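Long-range contacts in LRR receptor-like serine/threonine-protein kinase RGI3 (Arabidopsis thaliana, PDB 5HZ0), which acts as a cell-surface receptor for RGF peptide hormones, which maintain the root stem cell niche, and pairs with SERK co-receptors through its leucine-rich repeats once peptide is bound: residues R147-G155 and S169-N180; G556-K566 and L578-Q589. The protein carries 5 engineered substitutions. All coordinates share one frame; numbering follows the deposited sequence.

Contact 1: residues R147-G155 and S169-N180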
loop_
_atom_site.group_PDB
_atom_site.type_symbol
_atom_site.label_atom_id
_atom_site.label_comp_id
_atom_site.label_asym_id
_atom_site.label_seq_id
_atom_site.Cartn_x
_atom_site.Cartn_y
_atom_site.Cartn_z
ATOM N N ARG A 147 12.689 25.659 -6.151
ATOM C CA ARG A 147 12.145 26.065 -4.850
ATOM C C ARG A 147 11.479 27.411 -4.957
ATOM O O ARG A 147 11.444 27.999 -6.029
ATOM C CB ARG A 147 13.244 26.170 -3.788
ATOM C CG ARG A 147 13.936 24.870 -3.462
ATOM C CD ARG A 147 15.048 25.067 -2.438
ATOM N NE ARG A 147 14.531 25.460 -1.131
ATOM C CZ ARG A 147 15.304 25.744 -0.090
ATOM N NH1 ARG A 147 16.620 25.672 -0.220
ATOM N NH2 ARG A 147 14.770 26.098 1.072
ATOM N N GLY A 148 10.982 27.909 -3.835
ATOM C CA GLY A 148 10.389 29.224 -3.812
ATOM C C GLY A 148 8.906 29.123 -4.019
ATOM O O GLY A 148 8.386 28.044 -4.285
ATOM N N GLU A 149 8.218 30.246 -3.872
ATOM C CA GLU A 149 6.797 30.305 -4.155
ATOM C C GLU A 149 6.564 30.435 -5.660
ATOM O O GLU A 149 7.394 30.986 -6.380
ATOM C CB GLU A 149 6.153 31.481 -3.414
ATOM C CG GLU A 149 5.844 31.212 -1.951
ATOM C CD GLU A 149 4.889 32.237 -1.348
ATOM O OE1 GLU A 149 4.142 31.894 -0.403
ATOM O OE2 GLU A 149 4.894 33.395 -1.808
ATOM N N LEU A 150 5.437 29.925 -6.138
ATOM C CA LEU A 150 5.066 30.141 -7.528
ATOM C C LEU A 150 4.851 31.640 -7.697
ATOM O O LEU A 150 4.042 32.236 -6.984
ATOM C CB LEU A 150 3.797 29.354 -7.879
ATOM C CG LEU A 150 3.252 29.457 -9.304
ATOM C CD1 LEU A 150 4.205 28.823 -10.321
ATOM C CD2 LEU A 150 1.865 28.833 -9.390
ATOM N N PRO A 151 5.592 32.264 -8.624
ATOM C CA PRO A 151 5.515 33.724 -8.725
ATOM C C PRO A 151 4.147 34.225 -9.160
ATOM O O PRO A 151 3.472 33.621 -9.990
ATOM C CB PRO A 151 6.576 34.067 -9.775
ATOM C CG PRO A 151 6.727 32.818 -10.580
ATOM C CD PRO A 151 6.499 31.682 -9.629
ATOM N N TRP A 152 3.755 35.339 -8.563
ATOM C CA TRP A 152 2.511 36.020 -8.852
ATOM C C TRP A 152 2.323 36.222 -10.365
ATOM O O TRP A 152 1.222 36.029 -10.930
ATOM C CB TRP A 152 2.542 37.361 -8.122
ATOM C CG TRP A 152 1.315 38.133 -8.275
ATOM C CD1 TRP A 152 1.089 39.138 -9.167
ATOM C CD2 TRP A 152 0.112 37.978 -7.522
ATOM N NE1 TRP A 152 -0.190 39.618 -9.017
ATOM C CE2 TRP A 152 -0.810 38.921 -8.008
ATOM C CE3 TRP A 152 -0.281 37.128 -6.484
ATOM C CZ2 TRP A 152 -2.096 39.042 -7.492
ATOM C CZ3 TRP A 152 -1.560 37.246 -5.979
ATOM C CH2 TRP A 152 -2.449 38.196 -6.480
ATOM N N GLU A 153 3.422 36.552 -11.035
ATOM C CA GLU A 153 3.386 36.878 -12.461
ATOM C C GLU A 153 2.874 35.736 -13.344
ATOM O O GLU A 153 2.603 35.935 -14.528
ATOM C CB GLU A 153 4.759 37.336 -12.929
ATOM C CG GLU A 153 5.155 38.723 -12.415
ATOM C CD GLU A 153 5.597 38.750 -10.949
ATOM O OE1 GLU A 153 5.716 37.680 -10.306
ATOM O OE2 GLU A 153 5.832 39.864 -10.449
ATOM N N ILE A 154 2.739 34.543 -12.774
ATOM C CA ILE A 154 2.209 33.416 -13.525
ATOM C C ILE A 154 0.813 33.724 -14.049
ATOM O O ILE A 154 0.384 33.141 -15.041
ATOM C CB ILE A 154 2.157 32.118 -12.699
ATOM C CG1 ILE A 154 2.105 30.909 -13.635
ATOM C CG2 ILE A 154 0.952 32.116 -11.766
ATOM C CD1 ILE A 154 3.300 30.795 -14.514
ATOM N N GLY A 155 0.116 34.657 -13.403
ATOM C CA GLY A 155 -1.235 34.972 -13.827
ATOM C C GLY A 155 -1.256 35.707 -15.152
ATOM O O GLY A 155 -2.309 35.918 -15.761
ATOM N N SER A 169 10.477 21.443 -4.967
ATOM C CA SER A 169 10.447 22.009 -3.631
ATOM C C SER A 169 9.602 23.279 -3.533
ATOM O O SER A 169 9.735 24.048 -2.583
ATOM C CB SER A 169 11.848 22.157 -3.067
ATOM O OG SER A 169 12.420 20.867 -2.920
ATOM N N LEU A 170 8.804 23.539 -4.565
ATOM C CA LEU A 170 7.907 24.692 -4.564
ATOM C C LEU A 170 7.091 24.750 -3.286
ATOM O O LEU A 170 6.469 23.759 -2.886
ATOM C CB LEU A 170 6.965 24.645 -5.758
ATOM C CG LEU A 170 6.890 25.979 -6.493
ATOM C CD1 LEU A 170 8.075 26.142 -7.427
ATOM C CD2 LEU A 170 5.596 26.082 -7.227
ATOM N N SER A 171 7.100 25.917 -2.652
ATOM C CA SER A 171 6.511 26.076 -1.330
ATOM C C SER A 171 5.558 27.247 -1.293
ATOM O O SER A 171 5.347 27.904 -2.300
ATOM C CB SER A 171 7.604 26.299 -0.292
ATOM O OG SER A 171 8.310 27.509 -0.547
ATOM N N GLY A 172 4.998 27.519 -0.118
ATOM C CA GLY A 172 4.051 28.613 0.039
ATOM C C GLY A 172 2.677 28.357 -0.549
ATOM O O GLY A 172 2.377 27.257 -1.005
ATOM N N LYS A 173 1.828 29.375 -0.516
ATOM C CA LYS A 173 0.483 29.262 -1.066
ATOM C C LYS A 173 0.470 29.598 -2.563
ATOM O O LYS A 173 1.222 30.459 -3.022
ATOM C CB LYS A 173 -0.488 30.168 -0.299
ATOM C CG LYS A 173 -0.165 31.647 -0.398
ATOM C CD LYS A 173 -1.225 32.496 0.286
ATOM C CE LYS A 173 -0.740 33.002 1.616
ATOM N NZ LYS A 173 -0.463 31.884 2.552
ATOM N N LEU A 174 -0.364 28.905 -3.328
ATOM C CA LEU A 174 -0.534 29.247 -4.730
ATOM C C LEU A 174 -1.141 30.626 -4.777
ATOM O O LEU A 174 -2.094 30.902 -4.060
ATOM C CB LEU A 174 -1.472 28.260 -5.419
ATOM C CG LEU A 174 -1.048 26.800 -5.446
ATOM C CD1 LEU A 174 -2.139 25.977 -6.078
ATOM C CD2 LEU A 174 0.248 26.665 -6.214
ATOM N N PRO A 175 -0.593 31.502 -5.627
ATOM C CA PRO A 175 -1.031 32.901 -5.673
ATOM C C PRO A 175 -2.457 33.033 -6.197
ATOM O O PRO A 175 -2.884 32.220 -7.010
ATOM C CB PRO A 175 -0.062 33.534 -6.669
ATOM C CG PRO A 175 0.353 32.402 -7.560
ATOM C CD PRO A 175 0.404 31.191 -6.667
ATOM N N ALA A 176 -3.172 34.059 -5.746
ATOM C CA ALA A 176 -4.525 34.341 -6.205
ATOM C C ALA A 176 -4.501 34.625 -7.713
ATOM O O ALA A 176 -5.510 34.478 -8.420
ATOM C CB ALA A 176 -5.102 35.516 -5.423
ATOM N N SER A 177 -3.309 34.980 -8.188
ATOM C CA SER A 177 -2.995 35.158 -9.600
ATOM C C SER A 177 -3.506 34.010 -10.457
ATOM O O SER A 177 -3.866 34.204 -11.608
ATOM C CB SER A 177 -1.478 35.153 -9.750
ATOM O OG SER A 177 -0.962 36.455 -9.814
ATOM N N ILE A 178 -3.494 32.808 -9.894
ATOM C CA ILE A 178 -3.874 31.615 -10.622
ATOM C C ILE A 178 -5.264 31.747 -11.235
ATOM O O ILE A 178 -5.502 31.210 -12.310
ATOM C CB ILE A 178 -3.726 30.332 -9.757
ATOM C CG1 ILE A 178 -3.103 29.219 -10.592
ATOM C CG2 ILE A 178 -5.050 29.898 -9.123
ATOM C CD1 ILE A 178 -1.700 29.537 -11.029
ATOM N N GLY A 179 -6.153 32.508 -10.593
ATOM C CA GLY A 179 -7.493 32.711 -11.127
ATOM C C GLY A 179 -7.588 33.473 -12.459
ATOM O O GLY A 179 -8.663 33.555 -13.082
ATOM N N ASN A 180 -6.473 34.057 -12.885
ATOM C CA ASN A 180 -6.421 34.761 -14.155
ATOM C C ASN A 180 -6.197 33.799 -15.329
ATOM O O ASN A 180 -6.273 34.194 -16.486
ATOM C CB ASN A 180 -5.323 35.830 -14.138
ATOM C CG ASN A 180 -5.818 37.161 -13.610
ATOM O OD1 ASN A 180 -5.274 37.705 -12.643
ATOM N ND2 ASN A 180 -6.860 37.696 -14.243
#

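Contact 2: residues G556-K566 and L578-Q589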
loop_
_atom_site.group_PDB
_atom_site.type_symbol
_atom_site.label_atom_id
_atom_site.label_comp_id
_atom_site.label_asym_id
_atom_site.label_seq_id
_atom_site.Cartn_x
_atom_site.Cartn_y
_atom_site.Cartn_z
ATOM N N GLY A 556 11.935 -36.783 31.359
ATOM C CA GLY A 556 13.250 -37.105 30.845
ATOM C C GLY A 556 14.125 -35.870 30.784
ATOM O O GLY A 556 13.876 -34.887 31.486
ATOM N N GLU A 557 15.141 -35.911 29.932
ATOM C CA GLU A 557 16.116 -34.835 29.845
ATOM C C GLU A 557 16.037 -34.121 28.506
ATOM O O GLU A 557 15.526 -34.668 27.526
ATOM C CB GLU A 557 17.541 -35.375 30.068
ATOM C CG GLU A 557 17.768 -35.951 31.464
ATOM C CD GLU A 557 19.187 -36.451 31.679
ATOM O OE1 GLU A 557 19.926 -36.618 30.683
ATOM O OE2 GLU A 557 19.564 -36.675 32.850
ATOM N N ILE A 558 16.516 -32.889 28.474
ATOM C CA ILE A 558 16.658 -32.177 27.217
ATOM C C ILE A 558 17.565 -32.986 26.300
ATOM O O ILE A 558 18.714 -33.230 26.622
ATOM C CB ILE A 558 17.236 -30.763 27.433
ATOM C CG1 ILE A 558 16.207 -29.875 28.137
ATOM C CG2 ILE A 558 17.617 -30.136 26.117
ATOM C CD1 ILE A 558 16.715 -28.504 28.459
ATOM N N PRO A 559 17.031 -33.429 25.156
ATOM C CA PRO A 559 17.798 -34.257 24.215
ATOM C C PRO A 559 19.103 -33.599 23.754
ATOM O O PRO A 559 19.127 -32.394 23.485
ATOM C CB PRO A 559 16.834 -34.436 23.037
ATOM C CG PRO A 559 15.782 -33.382 23.225
ATOM C CD PRO A 559 15.657 -33.183 24.688
ATOM N N SER A 560 20.171 -34.393 23.673
ATOM C CA SER A 560 21.487 -33.899 23.283
ATOM C C SER A 560 21.458 -33.245 21.908
ATOM O O SER A 560 22.176 -32.271 21.647
ATOM C CB SER A 560 22.531 -35.025 23.335
ATOM O OG SER A 560 22.289 -36.026 22.354
ATOM N N ARG A 561 20.593 -33.752 21.040
ATOM C CA ARG A 561 20.444 -33.171 19.708
ATOM C C ARG A 561 20.075 -31.687 19.760
ATOM O O ARG A 561 20.289 -30.966 18.792
ATOM C CB ARG A 561 19.412 -33.944 18.890
ATOM C CG ARG A 561 19.454 -33.641 17.397
ATOM C CD ARG A 561 20.583 -34.395 16.716
ATOM N NE ARG A 561 20.449 -35.833 16.929
ATOM C CZ ARG A 561 20.771 -36.761 16.032
ATOM N NH1 ARG A 561 21.249 -36.409 14.847
ATOM N NH2 ARG A 561 20.610 -38.045 16.319
ATOM N N PHE A 562 19.538 -31.232 20.894
ATOM C CA PHE A 562 19.165 -29.829 21.066
ATOM C C PHE A 562 20.344 -28.877 20.913
ATOM O O PHE A 562 20.154 -27.675 20.714
ATOM C CB PHE A 562 18.482 -29.597 22.415
ATOM C CG PHE A 562 16.975 -29.564 22.346
ATOM C CD1 PHE A 562 16.282 -30.405 21.480
ATOM C CD2 PHE A 562 16.249 -28.709 23.165
ATOM C CE1 PHE A 562 14.893 -30.386 21.428
ATOM C CE2 PHE A 562 14.869 -28.680 23.122
ATOM C CZ PHE A 562 14.185 -29.519 22.253
ATOM N N SER A 563 21.563 -29.404 21.006
ATOM C CA SER A 563 22.739 -28.563 20.798
ATOM C C SER A 563 22.833 -28.107 19.342
ATOM O O SER A 563 23.529 -27.145 19.021
ATOM C CB SER A 563 24.016 -29.292 21.217
ATOM O OG SER A 563 24.138 -30.530 20.543
ATOM N N ASP A 564 22.109 -28.801 18.470
ATOM C CA ASP A 564 22.116 -28.522 17.046
ATOM C C ASP A 564 21.171 -27.401 16.628
ATOM O O ASP A 564 21.186 -26.989 15.463
ATOM C CB ASP A 564 21.780 -29.786 16.251
ATOM C CG ASP A 564 22.979 -30.682 16.051
ATOM O OD1 ASP A 564 24.113 -30.154 16.012
ATOM O OD2 ASP A 564 22.784 -31.910 15.922
ATOM N N LEU A 565 20.357 -26.876 17.542
ATOM C CA LEU A 565 19.498 -25.804 17.076
ATOM C C LEU A 565 20.322 -24.568 17.304
ATOM O O LEU A 565 20.217 -23.917 18.339
ATOM C CB LEU A 565 18.222 -25.742 17.924
ATOM C CG LEU A 565 17.367 -27.015 17.890
ATOM C CD1 LEU A 565 16.395 -27.082 19.064
ATOM C CD2 LEU A 565 16.640 -27.115 16.570
ATOM N N LYS A 566 21.033 -24.174 16.256
ATOM C CA LYS A 566 22.072 -23.171 16.383
ATOM C C LYS A 566 21.462 -21.832 16.085
ATOM O O LYS A 566 22.063 -20.795 16.353
ATOM C CB LYS A 566 23.204 -23.444 15.392
ATOM C CG LYS A 566 24.579 -23.510 16.013
ATOM C CD LYS A 566 24.667 -24.703 16.957
ATOM C CE LYS A 566 25.724 -24.493 18.070
ATOM N NZ LYS A 566 25.583 -25.432 19.249
ATOM N N LEU A 578 10.745 -32.033 33.287
ATOM C CA LEU A 578 12.107 -32.219 32.782
ATOM C C LEU A 578 13.202 -32.350 33.868
ATOM O O LEU A 578 13.165 -31.665 34.899
ATOM C CB LEU A 578 12.447 -31.072 31.815
ATOM C CG LEU A 578 11.998 -31.204 30.342
ATOM C CD1 LEU A 578 10.646 -31.796 30.263
ATOM C CD2 LEU A 578 12.043 -29.882 29.563
ATOM N N THR A 579 14.172 -33.237 33.629
ATOM C CA THR A 579 15.284 -33.451 34.576
ATOM C C THR A 579 16.664 -33.389 33.940
ATOM O O THR A 579 16.809 -33.147 32.732
ATOM C CB THR A 579 15.218 -34.822 35.323
ATOM O OG1 THR A 579 15.060 -35.898 34.382
ATOM C CG2 THR A 579 14.094 -34.853 36.355
ATOM N N GLY A 580 17.676 -33.630 34.775
ATOM C CA GLY A 580 19.060 -33.581 34.352
ATOM C C GLY A 580 19.515 -32.147 34.352
ATOM O O GLY A 580 18.868 -31.300 34.946
ATOM N N ASN A 581 20.628 -31.872 33.686
ATOM C CA ASN A 581 21.166 -30.524 33.636
ATOM C C ASN A 581 21.000 -29.842 32.284
ATOM O O ASN A 581 20.357 -30.374 31.389
ATOM C CB ASN A 581 22.621 -30.492 34.109
ATOM C CG ASN A 581 23.564 -31.216 33.171
ATOM O OD1 ASN A 581 23.803 -30.762 32.058
ATOM N ND2 ASN A 581 24.132 -32.330 33.633
ATOM N N LEU A 582 21.534 -28.634 32.167
ATOM C CA LEU A 582 21.397 -27.830 30.953
ATOM C C LEU A 582 22.586 -27.829 29.998
ATOM O O LEU A 582 22.603 -27.049 29.054
ATOM C CB LEU A 582 20.984 -26.398 31.300
ATOM C CG LEU A 582 19.687 -26.368 32.111
ATOM C CD1 LEU A 582 19.323 -24.951 32.495
ATOM C CD2 LEU A 582 18.532 -27.056 31.348
ATOM N N ASN A 583 23.593 -28.652 30.268
ATOM C CA ASN A 583 24.872 -28.575 29.548
ATOM C C ASN A 583 24.761 -28.556 28.034
ATOM O O ASN A 583 25.535 -27.883 27.356
ATOM C CB ASN A 583 25.833 -29.679 30.014
ATOM C CG ASN A 583 26.264 -29.493 31.468
ATOM O OD1 ASN A 583 26.140 -28.395 32.029
ATOM N ND2 ASN A 583 26.757 -30.565 32.087
ATOM N N VAL A 584 23.772 -29.277 27.517
ATOM C CA VAL A 584 23.504 -29.334 26.089
ATOM C C VAL A 584 23.169 -27.945 25.509
ATOM O O VAL A 584 23.407 -27.676 24.334
ATOM C CB VAL A 584 22.379 -30.348 25.804
ATOM C CG1 VAL A 584 21.177 -30.043 26.669
ATOM C CG2 VAL A 584 22.002 -30.360 24.325
ATOM N N LEU A 585 22.657 -27.051 26.347
ATOM C CA LEU A 585 22.291 -25.706 25.895
ATOM C C LEU A 585 23.439 -24.681 25.888
ATOM O O LEU A 585 23.300 -23.607 25.291
ATOM C CB LEU A 585 21.146 -25.155 26.753
ATOM C CG LEU A 585 19.681 -25.467 26.439
ATOM C CD1 LEU A 585 19.521 -26.732 25.604
ATOM C CD2 LEU A 585 18.900 -25.580 27.745
ATOM N N THR A 586 24.558 -25.005 26.541
ATOM C CA THR A 586 25.565 -23.985 26.899
ATOM C C THR A 586 26.242 -23.272 25.725
ATOM O O THR A 586 26.706 -22.142 25.868
ATOM C CB THR A 586 26.648 -24.508 27.908
ATOM O OG1 THR A 586 27.159 -25.775 27.477
ATOM C CG2 THR A 586 26.056 -24.660 29.313
ATOM N N ASP A 587 26.313 -23.927 24.575
ATOM C CA ASP A 587 26.932 -23.298 23.406
ATOM C C ASP A 587 26.001 -22.646 22.362
ATOM O O ASP A 587 26.465 -22.241 21.292
ATOM C CB ASP A 587 28.012 -24.200 22.776
ATOM C CG ASP A 587 27.496 -25.065 21.629
ATOM O OD1 ASP A 587 26.262 -25.279 21.484
ATOM O OD2 ASP A 587 28.368 -25.553 20.872
ATOM N N LEU A 588 24.700 -22.564 22.636
ATOM C CA LEU A 588 23.839 -21.936 21.649
ATOM C C LEU A 588 24.005 -20.425 21.758
ATOM O O LEU A 588 23.489 -19.780 22.674
ATOM C CB LEU A 588 22.389 -22.331 21.910
ATOM C CG LEU A 588 22.075 -23.827 21.843
ATOM C CD1 LEU A 588 20.611 -24.115 22.152
ATOM C CD2 LEU A 588 22.436 -24.363 20.470
ATOM N N GLN A 589 24.651 -19.862 20.744
ATOM C CA GLN A 589 25.125 -18.482 20.796
ATOM C C GLN A 589 24.054 -17.471 20.406
ATOM O O GLN A 589 24.120 -16.297 20.777
ATOM C CB GLN A 589 26.383 -18.319 19.926
ATOM C CG GLN A 589 26.175 -18.551 18.426
ATOM C CD GLN A 589 26.185 -20.024 18.010
ATOM O OE1 GLN A 589 26.182 -20.930 18.849
ATOM N NE2 GLN A 589 26.201 -20.264 16.705
#

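Contact 1: residues R147-G155 and S169-N180
Leu150 and Trp152 of one leucine-rich repeat lie against Leu170, Pro175 and Ser177 of the next, the plant-type Gly-X-Leu-Pro segments of neighbouring coils meeting in the stacked solenoid. Leu150 supplies the buried centre. Its CB meets Leu170 CD2 at 3.8 Å. With CG turned away from the backbone N (chi1 -180°), CD2 is carried to Pro175 CD and Ile178 CD1, the latter at 4.0 Å, and the leucine side chain crosses those of Pro175 and Ile178 at about a right angle. Ile154 lies side by side with Ile178, pointing the same way, and its CG2 touches that same CD1. Leucine and isoleucine suit these interior places because their branches fill the space between coils.

Nearer the surface, the Trp152 indole spreads over the start of the 3-10 turn 176-180. Ser177 CB stands over one face of its six-membered ring, 4.0 Å from the centroid in a CH-pi contact, and Pro175 CB approaches CE3 obliquely at 3.6 Å. A small serine leaves room for the indole; its OG lies close to Trp152 O, though too close in the model for the detail to be trusted.

At the other end the backbones join directly: Ser171 N donates to Gly148 O over 3.0 Å, nearly straight at 169° but from above the carbonyl plane. The positive phi of Gly148 would jam a side chain against the preceding carbonyl, so glycine fits there. Glu149 OE1 adds a weak bond from Lys173 N.

Outside this layer, Leu150 also rests on Leu165, within the experimentally defined peptide-recognition stretch Met162-Glu167, and Ser169 OG bonds to Lys144 O. The 3-10 turn 152-155 is itself fastened by Gly155 N, which donates at 3.0 Å to Trp152 O.

Contact 2: residues G556-K566 and L578-Q589
Ile558 faces Leu582, Val584 and Leu585 across the joint between two successive leucine-rich repeats, where its Gly-X-Ile-Pro segment stacks on the coil that follows. From the backbone outward, its CB passes Val584 CG1 at 4.1 Å. The CG2 branch lies closer to that methyl, at 3.6 Å, and also touches Leu585 CD1. With CG1 set opposite the carbonyl carbon (chi1 -70°) and the chain then extended, CG1 passes Leu578 CD2 loosely and CD1 ends between two leucines, 3.7 Å from Leu582 CD2 and equally far from Leu585 CD2. A beta-branched residue suits this place because its two arms serve different neighbours.

Val584 turns its other methyl, CG2, onto the 3-10 turn 560-564, near Ser560 O and Ser563 N. At the opposite end of the segments Thr579 N donates to Gly556 O at 2.7 Å, almost straight at 169°, with the donor tilted 24° from the carbonyl plane.

Leu588, closing the type I turn from Leu585, lays CD2 against the carbonyls of Ser563 and Leu565 and near Lys566 CD and NZ, while CD1 lies near Leu565 O and Phe562 O. Replacing Leu588 by alanine removes these methyls and would probably leave the carbonyls and the lysine chain without their apolar neighbour. Lys566 NZ donates in the carbonyl plane to Ser563 O at 2.7 Å and forms a salt bridge with Asp587, whose geometry is doubtful, the modelled approach being too short and the aspartate poorly ordered. The chemistry thus implies an apolar joint with one firm backbone bond at one end and, at the other, a surface charge pair probably weakened by solvent.

Overall arrangement
Contact 1 and contact 2 repeat one element of the leucine-rich-repeat solenoid, the receptor's predicted extracellular part: the loop leaving one repeat stacked on its counterpart in the next. They lie on opposite sides of the chain's centre, about 71 Å between their centres. Each is partly buried, with branched aliphatic side chains inside and polar residues, in contact 1 also a tryptophan, at the margin, and each has a straight backbone bond near its glycine-containing start. They differ at the far end: in 147-155/169-180 two successive 3-10 turns pack through an indole and a serine, whereas 556-566/578-589 sets one 3-10 turn against an irregular turn and finishes in a lysine-aspartate pair. Contact 1 alone encloses experimentally defined peptide-recognition residues between its segments.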